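TcpB (Brucella melitensis, PDB 4LQC) is a TIR-domain protein with the parallel-sheet α/β fold of the Toll/interleukin-1 receptor family, whose domains typically act through protein–protein association. Local coordinates at residues B[19-24]-B[98-103]; B[39-44]-B[53-58]; B[47-52]-B[74-79]; B[83-88]-B[111-116]. The protein carries 2 engineered substitutions. One frame throughout, in Å; residues are numbered along the deposited sequence.

All four contacts belong to one TIR domain, a five-stranded parallel sheet in the order 36-43, 7-14, 60-68, 95-100, 120-121 with helices packed round it. Contact 1 ties helix 18-31 to strand 95-100; contacts 2 and 3, whose segments alternate along the chain, are nested within the loop that contact 1 closes and share helix 49-57, with centres about 11 Å apart. Contact 4 crosses contact 1 in chain order and meets it where Trp99 packs on the backbone of helix 112-116, although their centres are about 19 Å apart. Leu84 of contact 4 touches both Ile53 and Leu49, so contacts 2, 3 and 4 form a continuous region. Contact 2 joins a strand to the next helix, while the others span more of the chain.

Contact 1: residues B[19-24]-B[98-103]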
loop_
_atom_site.group_PDB
_atom_site.type_symbol
_atom_site.label_atom_id
_atom_site.label_comp_id
_atom_site.label_asym_id
_atom_site.label_seq_id
_atom_site.Cartn_x
_atom_site.Cartn_y
_atom_site.Cartn_z
ATOM N N GLU B 19 -15.069 -6.026 6.263
ATOM C CA GLU B 19 -15.095 -6.008 7.723
ATOM C C GLU B 19 -13.760 -5.569 8.317
ATOM O O GLU B 19 -13.585 -5.557 9.535
ATOM C CB GLU B 19 -15.610 -7.340 8.294
ATOM C CG GLU B 19 -17.139 -7.369 8.391
ATOM C CD GLU B 19 -17.744 -8.753 8.215
ATOM O OE1 GLU B 19 -16.995 -9.754 8.230
ATOM O OE2 GLU B 19 -18.981 -8.835 8.050
ATOM N N ALA B 20 -12.839 -5.168 7.445
ATOM C CA ALA B 20 -11.566 -4.622 7.902
ATOM C C ALA B 20 -11.538 -3.100 7.721
ATOM O O ALA B 20 -12.265 -2.383 8.412
ATOM C CB ALA B 20 -10.407 -5.282 7.186
ATOM N N PHE B 21 -10.715 -2.612 6.792
ATOM C CA PHE B 21 -10.573 -1.169 6.571
ATOM C C PHE B 21 -11.891 -0.439 6.313
ATOM O O PHE B 21 -12.095 0.655 6.843
ATOM C CB PHE B 21 -9.573 -0.845 5.442
ATOM C CG PHE B 21 -9.525 0.630 5.084
ATOM C CD1 PHE B 21 -8.970 1.551 5.964
ATOM C CD2 PHE B 21 -10.063 1.093 3.887
ATOM C CE1 PHE B 21 -8.937 2.909 5.652
ATOM C CE2 PHE B 21 -10.032 2.452 3.572
ATOM C CZ PHE B 21 -9.468 3.358 4.463
ATOM N N VAL B 22 -12.778 -1.018 5.503
ATOM C CA VAL B 22 -14.038 -0.338 5.197
ATOM C C VAL B 22 -14.863 -0.072 6.469
ATOM O O VAL B 22 -15.364 1.033 6.669
ATOM C CB VAL B 22 -14.875 -1.098 4.132
ATOM C CG1 VAL B 22 -16.162 -0.337 3.809
ATOM C CG2 VAL B 22 -14.052 -1.331 2.874
ATOM N N GLN B 23 -14.992 -1.057 7.346
ATOM C CA GLN B 23 -15.779 -0.824 8.560
ATOM C C GLN B 23 -15.126 0.229 9.455
ATOM O O GLN B 23 -15.814 1.101 9.999
ATOM C CB GLN B 23 -16.028 -2.116 9.338
ATOM C CG GLN B 23 -17.267 -2.050 10.234
ATOM C CD GLN B 23 -17.393 -3.246 11.157
ATOM O OE1 GLN B 23 -16.425 -3.978 11.378
ATOM N NE2 GLN B 23 -18.586 -3.443 11.717
ATOM N N ASP B 24 -13.809 0.139 9.613
ATOM C CA ASP B 24 -13.033 1.193 10.258
ATOM C C ASP B 24 -13.395 2.584 9.733
ATOM O O ASP B 24 -13.715 3.479 10.509
ATOM C CB ASP B 24 -11.539 0.991 9.986
ATOM C CG ASP B 24 -10.972 -0.260 10.634
ATOM O OD1 ASP B 24 -9.727 -0.422 10.574
ATOM O OD2 ASP B 24 -11.754 -1.070 11.180
ATOM N N ILE B 98 -9.449 5.450 -2.784
ATOM C CA ILE B 98 -8.478 5.319 -1.709
ATOM C C ILE B 98 -7.641 4.092 -1.981
ATOM O O ILE B 98 -8.188 2.984 -2.125
ATOM C CB ILE B 98 -9.149 5.148 -0.353
ATOM C CG1 ILE B 98 -9.942 6.405 -0.008
ATOM C CG2 ILE B 98 -8.089 4.911 0.721
ATOM C CD1 ILE B 98 -10.840 6.215 1.192
ATOM N N TRP B 99 -6.325 4.289 -2.066
ATOM C CA TRP B 99 -5.396 3.190 -2.307
ATOM C C TRP B 99 -5.199 2.459 -0.999
ATOM O O TRP B 99 -4.863 3.077 0.016
ATOM C CB TRP B 99 -4.048 3.720 -2.788
ATOM C CG TRP B 99 -4.041 4.314 -4.176
ATOM C CD1 TRP B 99 -5.045 5.027 -4.784
ATOM C CD2 TRP B 99 -2.979 4.219 -5.136
ATOM N NE1 TRP B 99 -4.660 5.386 -6.058
ATOM C CE2 TRP B 99 -3.400 4.901 -6.297
ATOM C CE3 TRP B 99 -1.713 3.628 -5.123
ATOM C CZ2 TRP B 99 -2.588 5.015 -7.435
ATOM C CZ3 TRP B 99 -0.912 3.736 -6.255
ATOM C CH2 TRP B 99 -1.351 4.421 -7.394
ATOM N N HIS B 100 -5.404 1.147 -0.998
ATOM C CA HIS B 100 -5.234 0.373 0.239
ATOM C C HIS B 100 -4.447 -0.922 0.017
ATOM O O HIS B 100 -4.921 -1.860 -0.622
ATOM C CB HIS B 100 -6.601 0.103 0.884
ATOM C CG HIS B 100 -6.532 -0.538 2.233
ATOM N ND1 HIS B 100 -5.824 0.005 3.287
ATOM C CD2 HIS B 100 -7.100 -1.674 2.708
ATOM C CE1 HIS B 100 -5.946 -0.776 4.346
ATOM N NE2 HIS B 100 -6.720 -1.799 4.023
ATOM N N LYS B 101 -3.231 -0.954 0.541
ATOM C CA LYS B 101 -2.371 -2.130 0.437
ATOM C C LYS B 101 -2.126 -2.566 -1.013
ATOM O O LYS B 101 -2.041 -3.762 -1.311
ATOM C CB LYS B 101 -2.908 -3.271 1.324
ATOM C CG LYS B 101 -2.889 -2.900 2.827
ATOM C CD LYS B 101 -3.759 -3.797 3.728
ATOM C CE LYS B 101 -3.195 -5.215 3.870
ATOM N NZ LYS B 101 -1.761 -5.243 4.291
ATOM N N VAL B 102 -2.021 -1.586 -1.910
ATOM C CA VAL B 102 -1.567 -1.844 -3.279
ATOM C C VAL B 102 -0.281 -1.092 -3.565
ATOM O O VAL B 102 0.049 -0.114 -2.891
ATOM C CB VAL B 102 -2.587 -1.395 -4.344
ATOM C CG1 VAL B 102 -3.735 -2.376 -4.429
ATOM C CG2 VAL B 102 -3.082 0.001 -4.038
ATOM N N SER B 103 0.444 -1.542 -4.575
ATOM C CA SER B 103 1.586 -0.790 -5.061
ATOM C C SER B 103 1.178 0.027 -6.300
ATOM O O SER B 103 0.132 -0.228 -6.926
ATOM C CB SER B 103 2.704 -1.747 -5.427
ATOM O OG SER B 103 2.282 -2.574 -6.491
#
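Phe21 and His100 stack their rings where helix 18-31 lies against the C-terminal end of strand 95-100, a helix-on-sheet contact of the parallel α/β fold that TIR domains share. Their centroids are 4.5 Å apart with the planes only 25° from each other, a face-to-face stack that is also offset. Phe21 CG sits over the middle of the imidazole, whereas His100 ND1 lies above the rim of the phenyl ring. Both side chains reach across in the same manner, CG anti to the backbone N (chi1 173° for Phe21 and -173° for His100).

The apolar part of the contact is smaller. Ile98, on the same side of the strand as His100, brings its CG2 methyl to 4.2 Å from Phe21 CE2, and Val66 of the central strand 60-68 also touches the phenyl ring. A large flat hydrocarbon suits this buried place, since it can meet a branched aliphatic and a second ring at once.

ND1 of the buried imidazole is hydrogen-bonded to Thr122 OG1, outside the two segments. On the face turned from Phe21, the aliphatic chain of Lys101 folds back over the ring, while its ammonium group forms salt bridges with Glu69 and Glu106 of the second subunit. The tightest approach between helix and strand is Phe21 CB to His100 NE2, at 3.3 Å.

Contact 2: residues B[39-44]-B[53-58]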
loop_
_atom_site.group_PDB
_atom_site.type_symbol
_atom_site.label_atom_id
_atom_site.label_comp_id
_atom_site.label_asym_id
_atom_site.label_seq_id
_atom_site.Cartn_x
_atom_site.Cartn_y
_atom_site.Cartn_z
ATOM N N ASP B 39 -23.469 -0.933 3.174
ATOM C CA ASP B 39 -23.884 -2.328 2.990
ATOM C C ASP B 39 -24.247 -2.743 1.562
ATOM O O ASP B 39 -23.954 -3.874 1.166
ATOM C CB ASP B 39 -25.050 -2.688 3.916
ATOM C CG ASP B 39 -25.546 -4.102 3.692
ATOM O OD1 ASP B 39 -24.828 -5.052 4.055
ATOM O OD2 ASP B 39 -26.648 -4.274 3.145
ATOM N N ALA B 40 -24.889 -1.847 0.808
ATOM C CA ALA B 40 -25.372 -2.168 -0.540
ATOM C C ALA B 40 -24.322 -1.939 -1.609
ATOM O O ALA B 40 -24.581 -2.104 -2.802
ATOM C CB ALA B 40 -26.651 -1.371 -0.873
ATOM N N TYR B 41 -23.128 -1.551 -1.183
ATOM C CA TYR B 41 -22.083 -1.224 -2.133
ATOM C C TYR B 41 -20.909 -2.177 -2.059
ATOM O O TYR B 41 -19.796 -1.833 -2.435
ATOM C CB TYR B 41 -21.667 0.241 -1.974
ATOM C CG TYR B 41 -22.805 1.133 -2.401
ATOM C CD1 TYR B 41 -23.027 1.395 -3.748
ATOM C CD2 TYR B 41 -23.698 1.652 -1.477
ATOM C CE1 TYR B 41 -24.083 2.171 -4.155
ATOM C CE2 TYR B 41 -24.763 2.445 -1.881
ATOM C CZ TYR B 41 -24.947 2.693 -3.220
ATOM O OH TYR B 41 -26.001 3.463 -3.645
ATOM N N THR B 42 -21.170 -3.388 -1.591
ATOM C CA THR B 42 -20.174 -4.438 -1.689
ATOM C C THR B 42 -20.123 -4.925 -3.125
ATOM O O THR B 42 -21.153 -5.221 -3.738
ATOM C CB THR B 42 -20.496 -5.621 -0.769
ATOM O OG1 THR B 42 -20.517 -5.177 0.591
ATOM C CG2 THR B 42 -19.449 -6.691 -0.920
ATOM N N LEU B 43 -18.920 -4.998 -3.674
ATOM C CA LEU B 43 -18.761 -5.408 -5.060
ATOM C C LEU B 43 -18.346 -6.863 -5.097
ATOM O O LEU B 43 -17.413 -7.274 -4.392
ATOM C CB LEU B 43 -17.706 -4.540 -5.739
ATOM C CG LEU B 43 -18.126 -3.071 -5.774
ATOM C CD1 LEU B 43 -16.904 -2.164 -5.850
ATOM C CD2 LEU B 43 -19.074 -2.831 -6.937
ATOM N N LYS B 44 -19.052 -7.642 -5.906
ATOM C CA LYS B 44 -18.767 -9.059 -6.038
ATOM C C LYS B 44 -18.475 -9.346 -7.491
ATOM O O LYS B 44 -18.859 -8.564 -8.363
ATOM C CB LYS B 44 -19.971 -9.886 -5.585
ATOM C CG LYS B 44 -20.324 -9.717 -4.116
ATOM C CD LYS B 44 -21.631 -10.407 -3.802
ATOM C CE LYS B 44 -21.822 -10.574 -2.299
ATOM N NZ LYS B 44 -22.042 -9.272 -1.608
ATOM N N ILE B 53 -21.540 2.421 -9.291
ATOM C CA ILE B 53 -21.111 3.805 -9.113
ATOM C C ILE B 53 -22.247 4.799 -9.425
ATOM O O ILE B 53 -22.508 5.728 -8.645
ATOM C CB ILE B 53 -19.909 4.121 -10.000
ATOM C CG1 ILE B 53 -18.659 3.399 -9.485
ATOM C CG2 ILE B 53 -19.666 5.624 -10.054
ATOM C CD1 ILE B 53 -18.303 3.728 -8.063
ATOM N N ASP B 54 -22.902 4.616 -10.570
ATOM C CA ASP B 54 -24.060 5.432 -10.938
ATOM C C ASP B 54 -25.100 5.454 -9.829
ATOM O O ASP B 54 -25.553 6.526 -9.405
ATOM C CB ASP B 54 -24.730 4.873 -12.191
ATOM C CG ASP B 54 -24.019 5.276 -13.464
ATOM O OD1 ASP B 54 -23.212 6.234 -13.409
ATOM O OD2 ASP B 54 -24.281 4.634 -14.514
ATOM N N GLN B 55 -25.478 4.259 -9.375
ATOM C CA GLN B 55 -26.469 4.124 -8.324
ATOM C C GLN B 55 -26.087 4.917 -7.072
ATOM O O GLN B 55 -26.907 5.662 -6.522
ATOM C CB GLN B 55 -26.690 2.650 -7.978
ATOM C CG GLN B 55 -27.478 2.433 -6.689
ATOM C CD GLN B 55 -27.600 0.967 -6.334
ATOM O OE1 GLN B 55 -27.797 0.125 -7.212
ATOM N NE2 GLN B 55 -27.463 0.649 -5.049
ATOM N N GLY B 56 -24.843 4.761 -6.631
ATOM C CA GLY B 56 -24.364 5.483 -5.473
ATOM C C GLY B 56 -24.382 6.994 -5.622
ATOM O O GLY B 56 -24.760 7.714 -4.695
ATOM N N LEU B 57 -23.967 7.483 -6.784
ATOM C CA LEU B 57 -23.894 8.925 -7.030
ATOM C C LEU B 57 -25.283 9.555 -7.131
ATOM O O LEU B 57 -25.447 10.768 -6.942
ATOM C CB LEU B 57 -23.114 9.204 -8.316
ATOM C CG LEU B 57 -21.596 9.000 -8.303
ATOM C CD1 LEU B 57 -21.017 9.307 -9.684
ATOM C CD2 LEU B 57 -20.963 9.892 -7.254
ATOM N N ALA B 58 -26.279 8.725 -7.438
ATOM C CA ALA B 58 -27.654 9.192 -7.573
ATOM C C ALA B 58 -28.289 9.357 -6.203
ATOM O O ALA B 58 -29.402 9.864 -6.084
ATOM C CB ALA B 58 -28.465 8.233 -8.433
#
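Tyr41 OH is where the groups of this contact converge. Gln55 NE2 gives it a hydrogen bond that is weak, 3.5 Å long with an N-H...O angle of 149°, and Gly56 CA comes to 3.2 Å from the same oxygen. The bond is therefore a minor tie, and the end of the Tyr41 ring packs against both the Gln55 side chain and the helix backbone at Gly56.

Glycine suits the helix position beside the phenol end because it carries no side chain: Tyr41 CE1 can lie 3.6 Å from Gly56 CA, close against the helix surface. The CB bond of Tyr41 points past the helix, but with CG beside the backbone N and anti to the carbonyl carbon (chi1 -67°) the ring is turned so that its hydroxyl end arrives there.

Gln55 flanks the phenol from the preceding helix position. Its chain runs extended beyond CG and crosses the tyrosine at a slant, with the amide plane turned 62° from the ring. A long polar side chain suits this exposed position: Gln55 CG lies against the hydroxyl, 3.5 Å from Tyr41 OH, while the amide can still reach it through NE2.

Around the contact, Phe10 of strand 7-14 meets the Tyr41 ring, and Lys52, one turn earlier in helix 49-57, is hydrogen-bonded through NZ to the carbonyl oxygens of Ala40 and Thr42. The helix packs beside the outermost strand 36-43, and its Ile53 and Leu57 reach over to Phe10 on the neighbouring strand 7-14.

Contact 3: residues B[47-52]-B[74-79]; sequences DSLRRK and KQWPAR
With CG beside the backbone N and anti to the carbonyl carbon (chi1 -58°), Trp76 swings its indole toward Leu49. The leucine CB already points at the indole, and CG anti to the backbone N (chi1 180°) carries one methyl, CD2, over the ring as well. The two side chains cross at about a right angle. Leu49 CB stands 3.7 Å from Trp76 CE3, above the benzene part of the ring system, and Leu49 CD2 lies over the same face, 4.2 Å from Trp76 CG.

The rim of the indole is used as well. Asp47 O lies near the ring plane, 3.5 Å from Trp76 CZ3, so a backbone oxygen faces the aromatic edge while the leucine covers the face. On the opposite face Lys74 CB lies 3.2 Å above the plane of the Trp76 ring; a lysine fits there because its methylenes cover the ring while its ammonium group leaves to form a salt bridge with Glu16. Leu43, Phe71 and Leu81 also touch the tryptophan, whose breadth lets one residue meet several elements together.

Ser48, between the touching residues, is the N-cap of helix 49-57: its OG accepts from Arg51 N, a weak bond of 3.4 Å. Glu80 of helix 78-83 accepts from Arg50 N, and its negative charge probably suits that helix start. Asp47 OD2 takes a hydrogen bond from Lys44 N, drawing the turn together. This junction of strand 36-43 and helix 49-57 corresponds to the BB loop of TIR domains, and Trp76, just before helix 78-83, packs against the end of this loop and the first turn of helix 49-57.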
loop_
_atom_site.group_PDB
_atom_site.type_symbol
_atom_site.label_atom_id
_atom_site.label_comp_id
_atom_site.label_asym_id
_atom_site.label_seq_id
_atom_site.Cartn_x
_atom_site.Cartn_y
_atom_site.Cartn_z
ATOM N N ASP B 47 -20.827 -8.219 -10.733
ATOM C CA ASP B 47 -21.525 -6.930 -10.654
ATOM C C ASP B 47 -21.110 -5.991 -11.782
ATOM O O ASP B 47 -20.151 -6.261 -12.528
ATOM C CB ASP B 47 -21.255 -6.244 -9.310
ATOM C CG ASP B 47 -21.915 -6.944 -8.160
ATOM O OD1 ASP B 47 -22.976 -7.559 -8.391
ATOM O OD2 ASP B 47 -21.391 -6.879 -7.024
ATOM N N SER B 48 -21.828 -4.880 -11.902
ATOM C CA SER B 48 -21.409 -3.823 -12.802
ATOM C C SER B 48 -20.874 -2.642 -11.991
ATOM O O SER B 48 -21.621 -1.987 -11.257
ATOM C CB SER B 48 -22.557 -3.385 -13.705
ATOM O OG SER B 48 -22.164 -2.310 -14.544
ATOM N N LEU B 49 -19.572 -2.387 -12.116
ATOM C CA LEU B 49 -18.933 -1.281 -11.415
ATOM C C LEU B 49 -19.578 0.053 -11.788
ATOM O O LEU B 49 -19.885 0.875 -10.921
ATOM C CB LEU B 49 -17.432 -1.246 -11.742
ATOM C CG LEU B 49 -16.604 -0.137 -11.087
ATOM C CD1 LEU B 49 -16.675 -0.204 -9.537
ATOM C CD2 LEU B 49 -15.172 -0.223 -11.552
ATOM N N ARG B 50 -19.780 0.248 -13.085
ATOM C CA ARG B 50 -20.305 1.496 -13.626
ATOM C C ARG B 50 -21.686 1.761 -13.077
ATOM O O ARG B 50 -21.991 2.881 -12.652
ATOM C CB ARG B 50 -20.372 1.404 -15.156
ATOM C CG ARG B 50 -20.958 2.618 -15.868
ATOM C CD ARG B 50 -20.939 2.408 -17.393
ATOM N NE ARG B 50 -21.507 1.108 -17.753
ATOM C CZ ARG B 50 -22.811 0.872 -17.931
ATOM N NH1 ARG B 50 -23.699 1.852 -17.785
ATOM N NH2 ARG B 50 -23.233 -0.354 -18.249
ATOM N N ARG B 51 -22.517 0.721 -13.081
ATOM C CA ARG B 51 -23.889 0.832 -12.608
ATOM C C ARG B 51 -23.940 1.014 -11.102
ATOM O O ARG B 51 -24.759 1.776 -10.588
ATOM C CB ARG B 51 -24.702 -0.393 -13.036
ATOM C CG ARG B 51 -25.047 -0.376 -14.511
ATOM C CD ARG B 51 -25.928 -1.549 -14.903
ATOM N NE ARG B 51 -27.170 -1.560 -14.138
ATOM C CZ ARG B 51 -28.253 -0.857 -14.458
ATOM N NH1 ARG B 51 -28.254 -0.080 -15.537
ATOM N NH2 ARG B 51 -29.338 -0.933 -13.696
ATOM N N LYS B 52 -23.060 0.317 -10.392
ATOM C CA LYS B 52 -22.976 0.478 -8.944
ATOM C C LYS B 52 -22.529 1.895 -8.568
ATOM O O LYS B 52 -23.063 2.494 -7.632
ATOM C CB LYS B 52 -22.022 -0.562 -8.354
ATOM C CG LYS B 52 -22.654 -1.918 -8.093
ATOM C CD LYS B 52 -23.271 -1.971 -6.683
ATOM C CE LYS B 52 -23.672 -3.388 -6.312
ATOM N NZ LYS B 52 -23.622 -3.608 -4.827
ATOM N N LYS B 74 -11.262 -8.620 -8.881
ATOM C CA LYS B 74 -12.584 -8.881 -9.438
ATOM C C LYS B 74 -12.548 -8.784 -10.963
ATOM O O LYS B 74 -13.519 -9.110 -11.620
ATOM C CB LYS B 74 -13.632 -7.902 -8.892
ATOM C CG LYS B 74 -13.711 -7.794 -7.380
ATOM C CD LYS B 74 -14.138 -9.108 -6.724
ATOM C CE LYS B 74 -13.704 -9.157 -5.259
ATOM N NZ LYS B 74 -14.085 -10.436 -4.600
ATOM N N GLN B 75 -11.423 -8.329 -11.507
ATOM C CA GLN B 75 -11.242 -8.230 -12.950
ATOM C C GLN B 75 -12.312 -7.359 -13.609
ATOM O O GLN B 75 -13.079 -7.838 -14.447
ATOM C CB GLN B 75 -11.222 -9.626 -13.591
ATOM C CG GLN B 75 -9.976 -10.466 -13.260
ATOM C CD GLN B 75 -9.944 -11.797 -14.019
ATOM O OE1 GLN B 75 -10.990 -12.396 -14.300
ATOM N NE2 GLN B 75 -8.741 -12.256 -14.362
ATOM N N TRP B 76 -12.346 -6.078 -13.241
ATOM C CA TRP B 76 -13.319 -5.134 -13.793
ATOM C C TRP B 76 -12.938 -4.773 -15.220
ATOM O O TRP B 76 -11.783 -4.897 -15.591
ATOM C CB TRP B 76 -13.372 -3.867 -12.936
ATOM C CG TRP B 76 -13.724 -4.152 -11.504
ATOM C CD1 TRP B 76 -12.878 -4.120 -10.423
ATOM C CD2 TRP B 76 -15.007 -4.532 -11.002
ATOM N NE1 TRP B 76 -13.565 -4.454 -9.278
ATOM C CE2 TRP B 76 -14.873 -4.713 -9.606
ATOM C CE3 TRP B 76 -16.263 -4.747 -11.597
ATOM C CZ2 TRP B 76 -15.949 -5.097 -8.796
ATOM C CZ3 TRP B 76 -17.322 -5.123 -10.795
ATOM C CH2 TRP B 76 -17.160 -5.291 -9.404
ATOM N N PRO B 77 -13.911 -4.327 -16.031
ATOM C CA PRO B 77 -13.527 -3.929 -17.387
ATOM C C PRO B 77 -12.576 -2.740 -17.320
ATOM O O PRO B 77 -12.671 -1.961 -16.377
ATOM C CB PRO B 77 -14.873 -3.540 -18.043
ATOM C CG PRO B 77 -15.907 -4.284 -17.250
ATOM C CD PRO B 77 -15.370 -4.273 -15.825
ATOM N N ALA B 78 -11.677 -2.614 -18.291
ATOM C CA ALA B 78 -10.627 -1.605 -18.230
ATOM C C ALA B 78 -11.205 -0.205 -18.282
ATOM O O ALA B 78 -10.704 0.694 -17.599
ATOM C CB ALA B 78 -9.605 -1.805 -19.374
ATOM N N ARG B 79 -12.240 -0.021 -19.108
ATOM C CA ARG B 79 -12.826 1.296 -19.353
ATOM C C ARG B 79 -13.633 1.801 -18.179
ATOM O O ARG B 79 -13.821 3.012 -18.016
ATOM C CB ARG B 79 -13.724 1.280 -20.597
ATOM C CG ARG B 79 -14.788 0.188 -20.646
ATOM C CD ARG B 79 -15.604 0.282 -21.950
ATOM N NE ARG B 79 -16.693 -0.691 -21.994
ATOM C CZ ARG B 79 -17.355 -1.042 -23.098
ATOM N NH1 ARG B 79 -17.037 -0.517 -24.279
ATOM N NH2 ARG B 79 -18.334 -1.932 -23.017
#

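Contact 4: residues B[83-88]-B[111-116]; sequences GLTAME and SPSLAD
Thr85 and Leu114 bury the most surface here, joining the turn after helix 78-83 to the short helix 112-116 at the edge of the TIR α/β fold. Thr85 CG2 lies 3.6 Å from Leu114 CD1, the nearest approach of the two segments, and the same methyl is 3.8 Å from Ser113 O. The methyl comes forward because Thr85 CG2 is beside the backbone N, with OG1 between N and the carbonyl carbon (chi1 64°). Threonine suits the spot by having two kinds of branch: a methyl for the leucine and a hydroxyl that is hydrogen-bonded to Asp82 O, one turn back.

Leu84 adds a smaller apolar contact, its CB 4.3 Å from Leu114 CD1, so the leucine methyl is shared by two successive residues of the turn. That turn, type I from Gly83 to Ala86, is closed by Ala86 N bonding to Gly83 O at 3.0 Å.

Leu114 is itself held by the start of its helix. Ser111, whose short hydroxyl suits an N-cap, is also hydrogen-bonded to Asp82 OD1, linking the cap to the other helix; its OG accepts from Leu114 N at 3.0 Å, with an N-H...O angle of 161°.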
loop_
_atom_site.group_PDB
_atom_site.type_symbol
_atom_site.label_atom_id
_atom_site.label_comp_id
_atom_site.label_asym_id
_atom_site.label_seq_id
_atom_site.Cartn_x
_atom_site.Cartn_y
_atom_site.Cartn_z
ATOM N N GLY B 83 -12.838 4.931 -16.177
ATOM C CA GLY B 83 -14.000 5.793 -16.003
ATOM C C GLY B 83 -14.109 6.429 -14.623
ATOM O O GLY B 83 -14.661 7.519 -14.472
ATOM N N LEU B 84 -13.576 5.749 -13.614
ATOM C CA LEU B 84 -13.557 6.265 -12.252
ATOM C C LEU B 84 -12.816 7.602 -12.180
ATOM O O LEU B 84 -13.020 8.387 -11.249
ATOM C CB LEU B 84 -12.872 5.248 -11.330
ATOM C CG LEU B 84 -13.598 3.906 -11.185
ATOM C CD1 LEU B 84 -12.890 3.016 -10.181
ATOM C CD2 LEU B 84 -15.047 4.111 -10.766
ATOM N N THR B 85 -11.963 7.858 -13.175
ATOM C CA THR B 85 -11.134 9.070 -13.194
ATOM C C THR B 85 -11.804 10.243 -13.918
ATOM O O THR B 85 -11.275 11.353 -13.933
ATOM C CB THR B 85 -9.752 8.823 -13.861
ATOM O OG1 THR B 85 -9.936 8.484 -15.242
ATOM C CG2 THR B 85 -9.002 7.698 -13.173
ATOM N N ALA B 86 -12.961 10.001 -14.520
ATOM C CA ALA B 86 -13.601 11.031 -15.337
ATOM C C ALA B 86 -14.294 12.133 -14.524
ATOM O O ALA B 86 -15.032 11.854 -13.578
ATOM C CB ALA B 86 -14.567 10.399 -16.331
ATOM N N MET B 87 -14.031 13.384 -14.901
ATOM C CA MET B 87 -14.696 14.549 -14.314
ATOM C C MET B 87 -16.130 14.693 -14.813
ATOM O O MET B 87 -16.546 14.019 -15.760
ATOM C CB MET B 87 -13.926 15.832 -14.643
ATOM C CG MET B 87 -12.731 16.114 -13.746
ATOM S SD MET B 87 -13.219 16.688 -12.098
ATOM C CE MET B 87 -14.188 18.145 -12.485
ATOM N N GLU B 88 -16.877 15.588 -14.168
ATOM C CA GLU B 88 -18.265 15.862 -14.530
ATOM C C GLU B 88 -18.348 17.119 -15.395
ATOM O O GLU B 88 -18.951 17.111 -16.469
ATOM C CB GLU B 88 -19.127 16.043 -13.273
ATOM C CG GLU B 88 -19.181 14.838 -12.326
ATOM C CD GLU B 88 -20.282 13.853 -12.683
ATOM O OE1 GLU B 88 -21.294 13.792 -11.952
ATOM O OE2 GLU B 88 -20.137 13.136 -13.694
ATOM N N SER B 111 -4.960 -0.088 -14.491
ATOM C CA SER B 111 -5.339 1.188 -15.096
ATOM C C SER B 111 -4.308 2.271 -14.858
ATOM O O SER B 111 -4.223 2.805 -13.751
ATOM C CB SER B 111 -6.677 1.676 -14.549
ATOM O OG SER B 111 -6.820 3.063 -14.808
ATOM N N PRO B 112 -3.529 2.602 -15.905
ATOM C CA PRO B 112 -2.548 3.688 -15.861
ATOM C C PRO B 112 -3.158 5.023 -15.454
ATOM O O PRO B 112 -2.526 5.764 -14.705
ATOM C CB PRO B 112 -2.026 3.727 -17.305
ATOM C CG PRO B 112 -2.066 2.306 -17.724
ATOM C CD PRO B 112 -3.341 1.757 -17.103
ATOM N N SER B 113 -4.363 5.332 -15.925
ATOM C CA SER B 113 -5.010 6.594 -15.553
ATOM C C SER B 113 -5.339 6.657 -14.057
ATOM O O SER B 113 -5.164 7.691 -13.409
ATOM C CB SER B 113 -6.261 6.825 -16.393
ATOM O OG SER B 113 -6.942 5.604 -16.599
ATOM N N LEU B 114 -5.797 5.543 -13.507
ATOM C CA LEU B 114 -6.057 5.461 -12.077
ATOM C C LEU B 114 -4.746 5.563 -11.278
ATOM O O LEU B 114 -4.714 6.127 -10.187
ATOM C CB LEU B 114 -6.752 4.139 -11.783
ATOM C CG LEU B 114 -7.724 4.055 -10.621
ATOM C CD1 LEU B 114 -8.602 5.293 -10.544
ATOM C CD2 LEU B 114 -8.569 2.824 -10.834
ATOM N N ALA B 115 -3.665 5.023 -11.835
ATOM C CA ALA B 115 -2.382 4.963 -11.131
ATOM C C ALA B 115 -1.705 6.333 -11.044
ATOM O O ALA B 115 -0.825 6.566 -10.189
ATOM C CB ALA B 115 -1.451 3.952 -11.797
ATOM N N ASP B 116 -2.116 7.234 -11.934
ATOM C CA ASP B 116 -1.551 8.571 -11.964
ATOM C C ASP B 116 -2.477 9.602 -11.335
ATOM O O ASP B 116 -2.040 10.705 -10.996
ATOM C CB ASP B 116 -1.198 8.963 -13.399
ATOM C CG ASP B 116 -0.068 8.126 -13.959
ATOM O OD1 ASP B 116 0.772 7.665 -13.149
ATOM O OD2 ASP B 116 -0.022 7.923 -15.194
#